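Local coordinates for protein agmatinase (Deinococcus radiodurans, PDB 1WOH) that probably hydrolyses agmatine to putrescine and urea, as a member of the arginase family that binds two manganese ions per subunit, at residues P135-V140 against L170-H175; G221-F226 against T266-D271; I202-V207 against D247-A252. One frame throughout, in Å; residues are numbered along the deposited sequence.

Contact 1 (P135-V140 against L170-H175)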
loop_
_atom_site.group_PDB
_atom_site.type_symbol
_atom_site.label_atom_id
_atom_site.label_comp_id
_atom_site.label_asym_id
_atom_site.label_seq_id
_atom_site.Cartn_x
_atom_site.Cartn_y
_atom_site.Cartn_z
ATOM N N PRO A 135 35.849 -12.619 -27.406
ATOM C CA PRO A 135 35.698 -12.742 -28.860
ATOM C C PRO A 135 34.278 -13.049 -29.324
ATOM O O PRO A 135 33.600 -13.909 -28.759
ATOM C CB PRO A 135 36.685 -13.857 -29.212
ATOM C CG PRO A 135 36.663 -14.715 -27.992
ATOM C CD PRO A 135 36.702 -13.697 -26.874
ATOM N N ASP A 136 33.841 -12.331 -30.355
ATOM C CA ASP A 136 32.516 -12.507 -30.936
ATOM C C ASP A 136 31.438 -12.595 -29.870
ATOM O O ASP A 136 30.618 -13.509 -29.874
ATOM C CB ASP A 136 32.486 -13.764 -31.806
ATOM C CG ASP A 136 33.414 -13.662 -33.001
ATOM O OD1 ASP A 136 33.230 -12.738 -33.819
ATOM O OD2 ASP A 136 34.331 -14.502 -33.120
ATOM N N LEU A 137 31.450 -11.637 -28.954
ATOM C CA LEU A 137 30.474 -11.603 -27.879
ATOM C C LEU A 137 29.050 -11.499 -28.422
ATOM O O LEU A 137 28.747 -10.656 -29.281
ATOM C CB LEU A 137 30.761 -10.421 -26.950
ATOM C CG LEU A 137 29.737 -10.164 -25.839
ATOM C CD1 LEU A 137 29.735 -11.343 -24.885
ATOM C CD2 LEU A 137 30.078 -8.863 -25.093
ATOM N N HIS A 138 28.181 -12.373 -27.914
ATOM C CA HIS A 138 26.777 -12.404 -28.294
ATOM C C HIS A 138 25.958 -12.056 -27.060
ATOM O O HIS A 138 26.334 -12.410 -25.947
ATOM C CB HIS A 138 26.351 -13.803 -28.750
ATOM C CG HIS A 138 26.811 -14.166 -30.126
ATOM N ND1 HIS A 138 25.941 -14.566 -31.116
ATOM C CD2 HIS A 138 28.049 -14.209 -30.671
ATOM C CE1 HIS A 138 26.624 -14.840 -32.214
ATOM N NE2 HIS A 138 27.904 -14.629 -31.971
ATOM N N VAL A 139 24.855 -11.346 -27.255
ATOM C CA VAL A 139 23.982 -11.022 -26.134
ATOM C C VAL A 139 22.614 -11.617 -26.397
ATOM O O VAL A 139 22.069 -11.483 -27.497
ATOM C CB VAL A 139 23.792 -9.495 -25.931
ATOM C CG1 VAL A 139 22.678 -9.239 -24.888
ATOM C CG2 VAL A 139 25.086 -8.869 -25.456
ATOM N N VAL A 140 22.082 -12.317 -25.395
ATOM C CA VAL A 140 20.741 -12.882 -25.480
ATOM C C VAL A 140 19.970 -11.980 -24.525
ATOM O O VAL A 140 20.213 -11.975 -23.322
ATOM C CB VAL A 140 20.687 -14.350 -25.001
ATOM C CG1 VAL A 140 19.232 -14.787 -24.850
ATOM C CG2 VAL A 140 21.381 -15.251 -26.023
ATOM N N LEU A 170 32.029 -1.486 -28.244
ATOM C CA LEU A 170 32.626 -2.820 -28.287
ATOM C C LEU A 170 32.541 -3.482 -29.651
ATOM O O LEU A 170 31.557 -4.154 -29.969
ATOM C CB LEU A 170 31.943 -3.714 -27.249
ATOM C CG LEU A 170 32.021 -3.181 -25.818
ATOM C CD1 LEU A 170 30.926 -3.801 -24.955
ATOM C CD2 LEU A 170 33.401 -3.476 -25.255
ATOM N N PRO A 171 33.579 -3.316 -30.483
ATOM C CA PRO A 171 33.518 -3.946 -31.801
ATOM C C PRO A 171 33.372 -5.467 -31.724
ATOM O O PRO A 171 32.931 -6.096 -32.684
ATOM C CB PRO A 171 34.830 -3.504 -32.459
ATOM C CG PRO A 171 35.760 -3.351 -31.286
ATOM C CD PRO A 171 34.882 -2.664 -30.260
ATOM N N ASN A 172 33.724 -6.045 -30.579
ATOM C CA ASN A 172 33.625 -7.495 -30.391
ATOM C C ASN A 172 32.190 -7.965 -30.124
ATOM O O ASN A 172 31.895 -9.157 -30.240
ATOM C CB ASN A 172 34.548 -7.957 -29.255
ATOM C CG ASN A 172 34.218 -7.307 -27.926
ATOM O OD1 ASN A 172 34.127 -6.083 -27.828
ATOM N ND2 ASN A 172 34.047 -8.123 -26.888
ATOM N N LEU A 173 31.303 -7.033 -29.770
ATOM C CA LEU A 173 29.896 -7.371 -29.523
ATOM C C LEU A 173 29.293 -7.478 -30.918
ATOM O O LEU A 173 28.798 -6.493 -31.479
ATOM C CB LEU A 173 29.207 -6.257 -28.727
ATOM C CG LEU A 173 27.975 -6.656 -27.908
ATOM C CD1 LEU A 173 27.408 -5.413 -27.230
ATOM C CD2 LEU A 173 26.930 -7.302 -28.797
ATOM N N VAL A 174 29.330 -8.686 -31.473
ATOM C CA VAL A 174 28.875 -8.907 -32.834
ATOM C C VAL A 174 27.429 -9.257 -33.102
ATOM O O VAL A 174 26.980 -9.163 -34.244
ATOM C CB VAL A 174 29.738 -9.992 -33.515
ATOM C CG1 VAL A 174 31.198 -9.566 -33.525
ATOM C CG2 VAL A 174 29.582 -11.317 -32.780
ATOM N N HIS A 175 26.685 -9.656 -32.079
ATOM C CA HIS A 175 25.309 -10.034 -32.334
ATOM C C HIS A 175 24.441 -10.006 -31.095
ATOM O O HIS A 175 24.896 -10.311 -29.999
ATOM C CB HIS A 175 25.279 -11.440 -32.949
ATOM C CG HIS A 175 23.917 -11.887 -33.378
ATOM N ND1 HIS A 175 23.077 -12.614 -32.561
ATOM C CD2 HIS A 175 23.234 -11.673 -34.526
ATOM C CE1 HIS A 175 21.935 -12.830 -33.190
ATOM N NE2 HIS A 175 22.004 -12.269 -34.384
HETATM O O HOH W 1 22.902 -13.805 -29.772
#

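Contact 2 (G221-F226 against T266-D271)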
loop_
_atom_site.group_PDB
_atom_site.type_symbol
_atom_site.label_atom_id
_atom_site.label_comp_id
_atom_site.label_asym_id
_atom_site.label_seq_id
_atom_site.Cartn_x
_atom_site.Cartn_y
_atom_site.Cartn_z
ATOM N N GLY A 221 27.255 -22.453 -29.486
ATOM C CA GLY A 221 28.706 -22.483 -29.415
ATOM C C GLY A 221 29.350 -21.113 -29.324
ATOM O O GLY A 221 30.532 -20.952 -29.635
ATOM N N GLN A 222 28.575 -20.129 -28.877
ATOM C CA GLN A 222 29.048 -18.750 -28.761
ATOM C C GLN A 222 29.332 -18.328 -27.324
ATOM O O GLN A 222 28.993 -19.034 -26.378
ATOM C CB GLN A 222 27.985 -17.806 -29.335
ATOM C CG GLN A 222 27.508 -18.180 -30.717
ATOM C CD GLN A 222 28.498 -17.798 -31.797
ATOM O OE1 GLN A 222 29.700 -17.694 -31.550
ATOM N NE2 GLN A 222 27.998 -17.595 -33.006
ATOM N N ASN A 223 29.980 -17.176 -27.168
ATOM C CA ASN A 223 30.237 -16.622 -25.846
ATOM C C ASN A 223 29.007 -15.747 -25.667
ATOM O O ASN A 223 28.811 -14.787 -26.413
ATOM C CB ASN A 223 31.493 -15.756 -25.837
ATOM C CG ASN A 223 32.755 -16.575 -25.930
ATOM O OD1 ASN A 223 32.907 -17.572 -25.222
ATOM N ND2 ASN A 223 33.676 -16.156 -26.792
ATOM N N VAL A 224 28.180 -16.088 -24.689
ATOM C CA VAL A 224 26.941 -15.361 -24.464
ATOM C C VAL A 224 26.805 -14.630 -23.134
ATOM O O VAL A 224 27.163 -15.144 -22.075
ATOM C CB VAL A 224 25.735 -16.326 -24.621
ATOM C CG1 VAL A 224 24.428 -15.633 -24.204
ATOM C CG2 VAL A 224 25.648 -16.805 -26.062
ATOM N N TYR A 225 26.290 -13.407 -23.220
ATOM C CA TYR A 225 26.015 -12.577 -22.057
ATOM C C TYR A 225 24.491 -12.521 -22.038
ATOM O O TYR A 225 23.869 -12.237 -23.067
ATOM C CB TYR A 225 26.575 -11.169 -22.267
ATOM C CG TYR A 225 26.244 -10.180 -21.171
ATOM C CD1 TYR A 225 27.167 -9.885 -20.165
ATOM C CD2 TYR A 225 25.026 -9.500 -21.170
ATOM C CE1 TYR A 225 26.889 -8.928 -19.187
ATOM C CE2 TYR A 225 24.735 -8.546 -20.198
ATOM C CZ TYR A 225 25.668 -8.263 -19.215
ATOM O OH TYR A 225 25.389 -7.299 -18.274
ATOM N N PHE A 226 23.893 -12.825 -20.890
ATOM C CA PHE A 226 22.436 -12.799 -20.737
ATOM C C PHE A 226 22.014 -11.471 -20.126
ATOM O O PHE A 226 22.541 -11.075 -19.090
ATOM C CB PHE A 226 21.967 -13.896 -19.770
ATOM C CG PHE A 226 21.990 -15.288 -20.336
ATOM C CD1 PHE A 226 22.499 -16.339 -19.580
ATOM C CD2 PHE A 226 21.450 -15.564 -21.584
ATOM C CE1 PHE A 226 22.468 -17.649 -20.056
ATOM C CE2 PHE A 226 21.412 -16.870 -22.073
ATOM C CZ PHE A 226 21.923 -17.916 -21.306
ATOM N N THR A 266 28.713 -20.748 -24.152
ATOM C CA THR A 266 29.599 -20.451 -23.040
ATOM C C THR A 266 29.061 -19.146 -22.454
ATOM O O THR A 266 29.216 -18.087 -23.056
ATOM C CB THR A 266 31.045 -20.224 -23.514
ATOM O OG1 THR A 266 31.535 -21.416 -24.139
ATOM C CG2 THR A 266 31.941 -19.865 -22.337
ATOM N N VAL A 267 28.415 -19.238 -21.296
ATOM C CA VAL A 267 27.835 -18.073 -20.625
ATOM C C VAL A 267 28.908 -17.297 -19.860
ATOM O O VAL A 267 29.535 -17.831 -18.942
ATOM C CB VAL A 267 26.719 -18.516 -19.650
ATOM C CG1 VAL A 267 26.080 -17.301 -18.991
ATOM C CG2 VAL A 267 25.674 -19.319 -20.409
ATOM N N VAL A 268 29.103 -16.033 -20.235
ATOM C CA VAL A 268 30.121 -15.184 -19.623
ATOM C C VAL A 268 29.612 -14.220 -18.554
ATOM O O VAL A 268 30.403 -13.608 -17.827
ATOM C CB VAL A 268 30.860 -14.370 -20.712
ATOM C CG1 VAL A 268 31.427 -15.315 -21.762
ATOM C CG2 VAL A 268 29.901 -13.380 -21.372
ATOM N N GLY A 269 28.297 -14.085 -18.450
ATOM C CA GLY A 269 27.734 -13.195 -17.456
ATOM C C GLY A 269 26.240 -13.025 -17.632
ATOM O O GLY A 269 25.662 -13.467 -18.626
ATOM N N LEU A 270 25.612 -12.379 -16.658
ATOM C CA LEU A 270 24.174 -12.144 -16.704
ATOM C C LEU A 270 23.801 -10.912 -15.903
ATOM O O LEU A 270 24.370 -10.669 -14.838
ATOM C CB LEU A 270 23.427 -13.357 -16.132
ATOM C CG LEU A 270 21.921 -13.210 -15.868
ATOM C CD1 LEU A 270 21.243 -14.565 -15.944
ATOM C CD2 LEU A 270 21.693 -12.561 -14.501
ATOM N N ASP A 271 22.873 -10.113 -16.427
ATOM C CA ASP A 271 22.397 -8.972 -15.664
ATOM C C ASP A 271 20.890 -9.106 -15.528
ATOM O O ASP A 271 20.225 -9.705 -16.376
ATOM C CB ASP A 271 22.829 -7.602 -16.261
ATOM C CG ASP A 271 22.154 -7.245 -17.588
ATOM O OD1 ASP A 271 20.966 -7.563 -17.805
ATOM O OD2 ASP A 271 22.827 -6.584 -18.416
HETATM O O HOH W 2 33.149 -19.976 -26.383
#

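Contact 3 (I202-V207 against D247-A252)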
loop_
_atom_site.group_PDB
_atom_site.type_symbol
_atom_site.label_atom_id
_atom_site.label_comp_id
_atom_site.label_asym_id
_atom_site.label_seq_id
_atom_site.Cartn_x
_atom_site.Cartn_y
_atom_site.Cartn_z
ATOM N N ILE A 202 13.056 -11.160 -32.044
ATOM C CA ILE A 202 12.002 -12.156 -31.887
ATOM C C ILE A 202 10.841 -11.604 -31.062
ATOM O O ILE A 202 10.892 -11.582 -29.833
ATOM C CB ILE A 202 12.551 -13.440 -31.211
ATOM C CG1 ILE A 202 13.759 -13.967 -32.000
ATOM C CG2 ILE A 202 11.466 -14.509 -31.165
ATOM C CD1 ILE A 202 14.454 -15.175 -31.361
ATOM N N PRO A 203 9.777 -11.141 -31.735
ATOM C CA PRO A 203 8.596 -10.585 -31.064
ATOM C C PRO A 203 7.958 -11.628 -30.150
ATOM O O PRO A 203 8.094 -12.827 -30.388
ATOM C CB PRO A 203 7.678 -10.217 -32.226
ATOM C CG PRO A 203 8.631 -9.992 -33.369
ATOM C CD PRO A 203 9.613 -11.107 -33.198
ATOM N N MET A 204 7.268 -11.174 -29.107
ATOM C CA MET A 204 6.608 -12.091 -28.178
ATOM C C MET A 204 5.602 -12.968 -28.927
ATOM O O MET A 204 5.401 -14.129 -28.574
ATOM C CB MET A 204 5.889 -11.300 -27.080
ATOM C CG MET A 204 5.193 -12.153 -26.034
ATOM S SD MET A 204 6.319 -13.208 -25.106
ATOM C CE MET A 204 5.287 -14.651 -24.867
ATOM N N ASP A 205 4.969 -12.412 -29.959
ATOM C CA ASP A 205 3.997 -13.173 -30.740
ATOM C C ASP A 205 4.592 -14.457 -31.326
ATOM O O ASP A 205 3.887 -15.456 -31.478
ATOM C CB ASP A 205 3.422 -12.321 -31.876
ATOM C CG ASP A 205 2.460 -11.262 -31.379
ATOM O OD1 ASP A 205 1.553 -11.605 -30.590
ATOM O OD2 ASP A 205 2.603 -10.089 -31.784
ATOM N N ASP A 206 5.879 -14.427 -31.662
ATOM C CA ASP A 206 6.542 -15.604 -32.219
ATOM C C ASP A 206 6.739 -16.643 -31.127
ATOM O O ASP A 206 6.628 -17.847 -31.369
ATOM C CB ASP A 206 7.899 -15.233 -32.822
ATOM C CG ASP A 206 7.773 -14.334 -34.037
ATOM O OD1 ASP A 206 6.638 -14.135 -34.521
ATOM O OD2 ASP A 206 8.813 -13.830 -34.514
ATOM N N VAL A 207 7.048 -16.173 -29.923
ATOM C CA VAL A 207 7.239 -17.066 -28.789
ATOM C C VAL A 207 5.933 -17.810 -28.538
ATOM O O VAL A 207 5.926 -19.018 -28.299
ATOM C CB VAL A 207 7.614 -16.278 -27.517
ATOM C CG1 VAL A 207 7.704 -17.209 -26.327
ATOM C CG2 VAL A 207 8.937 -15.568 -27.721
ATOM N N ASP A 247 0.713 -9.074 -22.187
ATOM C CA ASP A 247 1.004 -10.291 -22.935
ATOM C C ASP A 247 2.489 -10.571 -23.115
ATOM O O ASP A 247 3.002 -10.536 -24.231
ATOM C CB ASP A 247 0.324 -10.219 -24.298
ATOM C CG ASP A 247 -1.146 -9.871 -24.191
ATOM O OD1 ASP A 247 -1.896 -10.649 -23.556
ATOM O OD2 ASP A 247 -1.544 -8.815 -24.735
ATOM N N GLY A 248 3.167 -10.854 -22.009
ATOM C CA GLY A 248 4.586 -11.135 -22.062
ATOM C C GLY A 248 4.905 -12.585 -21.749
ATOM O O GLY A 248 4.026 -13.454 -21.765
ATOM N N LEU A 249 6.176 -12.836 -21.463
ATOM C CA LEU A 249 6.667 -14.169 -21.146
ATOM C C LEU A 249 6.181 -14.667 -19.801
ATOM O O LEU A 249 6.133 -13.908 -18.843
ATOM C CB LEU A 249 8.192 -14.165 -21.073
ATOM C CG LEU A 249 9.000 -13.781 -22.302
ATOM C CD1 LEU A 249 10.437 -13.557 -21.898
ATOM C CD2 LEU A 249 8.894 -14.887 -23.352
ATOM N N THR A 250 5.824 -15.944 -19.721
ATOM C CA THR A 250 5.466 -16.495 -18.420
ATOM C C THR A 250 6.850 -16.795 -17.856
ATOM O O THR A 250 7.854 -16.753 -18.595
ATOM C CB THR A 250 4.710 -17.836 -18.524
ATOM O OG1 THR A 250 5.538 -18.783 -19.201
ATOM C CG2 THR A 250 3.406 -17.670 -19.281
ATOM N N TYR A 251 6.929 -17.092 -16.566
ATOM C CA TYR A 251 8.215 -17.413 -15.962
ATOM C C TYR A 251 8.794 -18.628 -16.697
ATOM O O TYR A 251 9.973 -18.659 -17.040
ATOM C CB TYR A 251 8.038 -17.740 -14.471
ATOM C CG TYR A 251 9.316 -18.167 -13.764
ATOM C CD1 TYR A 251 10.020 -17.277 -12.954
ATOM C CD2 TYR A 251 9.827 -19.464 -13.917
ATOM C CE1 TYR A 251 11.204 -17.664 -12.312
ATOM C CE2 TYR A 251 11.007 -19.862 -13.282
ATOM C CZ TYR A 251 11.690 -18.958 -12.482
ATOM O OH TYR A 251 12.860 -19.335 -11.856
ATOM N N ALA A 252 7.944 -19.623 -16.951
ATOM C CA ALA A 252 8.384 -20.844 -17.627
ATOM C C ALA A 252 8.975 -20.600 -19.017
ATOM O O ALA A 252 9.984 -21.194 -19.385
ATOM C CB ALA A 252 7.221 -21.833 -17.718
#

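Contact 1 (P135-V140 against L170-H175)
The His138 ring carries the CB of His175 over one face, a CH-pi contact with His175 CB 3.9 Å from the ring centroid and displaced toward the ND1–CE1 rim. At the edge of the His138 ring, in its plane, lies a water that also sits in the plane of the His175 ring; it is hydrogen-bonded to His175 ND1 at 3.0 Å and only weakly to His138 ND1 and Val139 O. The two imidazoles meet obliquely, planes 43° apart. His175 NE2 is hydrogen-bonded to Thr200 OG1. These histidines lie near the starts of two neighbouring parallel strands, 137-142 and 173-181, joined through helix 162-169 as a beta-alpha-beta unit of the arginase fold. A beta bulge shifts the register by one: Leu137 pairs with Leu173, His138 with His175. Two weak bonds lead into and through the bulge, from Leu137 N to Asn172 O and from Val174 N to Leu137 O, before a straighter one from Val139 N to His175 O (2.9 Å, 158°). On the other face, Leu137 CD2 lies 4.1 Å from Leu173 CG, and Leu173 CD2 touches Val139 CG2, with helix 162-169 packed against Leu173 and Val139. Asn172 ND2 is hydrogen-bonded to the backbone oxygens of Phe131 and Val134.

Contact 2 (G221-F226 against T266-D271)
Strands 223-226 and 266-271 run parallel, their axes 4.5 Å apart at closest and 36° apart in direction, with five backbone hydrogen bonds between the segments, from Thr266 N to Gln222 O at the start to Asp271 N to Phe226 O at the end. With helix 251-264 they form a beta-alpha-beta unit in the parallel sheet of the arginase alpha/beta fold. Tyr225 points to one face of the sheet; with CG anti to the backbone N (chi1 175°), its ring passes beside Gly269, Tyr225 CD1 4.1 Å from Gly269 C. Its hydroxyl donates to Asp271 OD2 at 2.7 Å; the carboxylate is met on its anti side, its plane 76° from the ring. An alanine in place of Tyr225 would probably leave Asp271 OD2 without this donor and open a gap beside Gly269. The same carboxylate is also gripped by Ser124 at OD2 and Ser227 at OD1, close to the manganese ligands His121 and Asp229. On the opposite face the Phe226 ring crosses Val267 at about a right angle, Phe226 CE1 3.6 Å from Val267 CG2, while Phe226 CB rests against Leu270 CD1. At the N-terminal end, Asn223 and Thr266 lie side by side; Asn223 ND2 is hydrogen-bonded to Pro135 O, and a water donates to Asn223 OD1 (2.7 Å) while lying 3.1 Å from Thr266 OG1.

Contact 3 (I202-V207 against D247-A252)
Met204 and Leu249 carry most of this contact, with Asp247 and Gly248 offering backbone to the methionine chain. Met204 stands in the first turn of helix 204-209, CG anti to its backbone N (chi1 -179°), and from there its chain bends twice on its way to the loop before helix 251-264. Met204 CG comes first, 3.3 Å from Asp247 O. The sulfur then reaches Leu249, with Met204 SD 3.5 Å from Leu249 CD2 and 3.7 Å from Leu249 N. The terminal methyl carries on to the next peptide, Met204 CE lying 3.6 Å from Gly248 O. Leu249 answers mainly with one branch: CD2 touches the sulfur and is 3.9 Å from Met204 CE, and it also meets Val207 CG1 at 4.0 Å, one helical turn beyond Met204. The leucine therefore sits against two residues of the same helix face, crossing Val207 at about a right angle. Gln253 of helix 251-264 touches both Met204 and Val207, and Ile257 of that helix packs on Leu249, so the short helix after the edge strand 200-203 is joined to the start of helix 251-264. The Asp247 carboxylate belongs to the assembly: OD1 accepts a hydrogen bond from Ala252 N of a neighbouring subunit. Gly248 N is bonded to Asp234, and Leu249 is paired through its backbone with Gly232 and Asp234. Between the segments themselves the contact is thioether and aliphatic carbon against methyls and carbonyl oxygens, which implies cohesion by close packing and burial of apolar surface, without directional bonds between the two.

From the N terminus, contact 1 comes first: strand 137-142 leads through helix 162-169 to strand 173-181, and the loop is closed before the other contacts begin. Contacts 2 and 3 cross, their segments alternating along the chain: 202-207 precedes 221-226, then 247-252 precedes 266-271. Contact 3 closes the loop from helix 204-209 through strand 223-229 to the residues just before helix 251-264; contact 2 closes the loop that holds that helix. Contacts 1 and 2 touch, since strands 137-142 and 223-229 are neighbours: His138 N and O lie 2.9 Å from Asn223 O and Tyr225 N, respectively. Contact 3 joins helix 204-209, which follows edge strand 200-203, to the loop leading into helix 251-264.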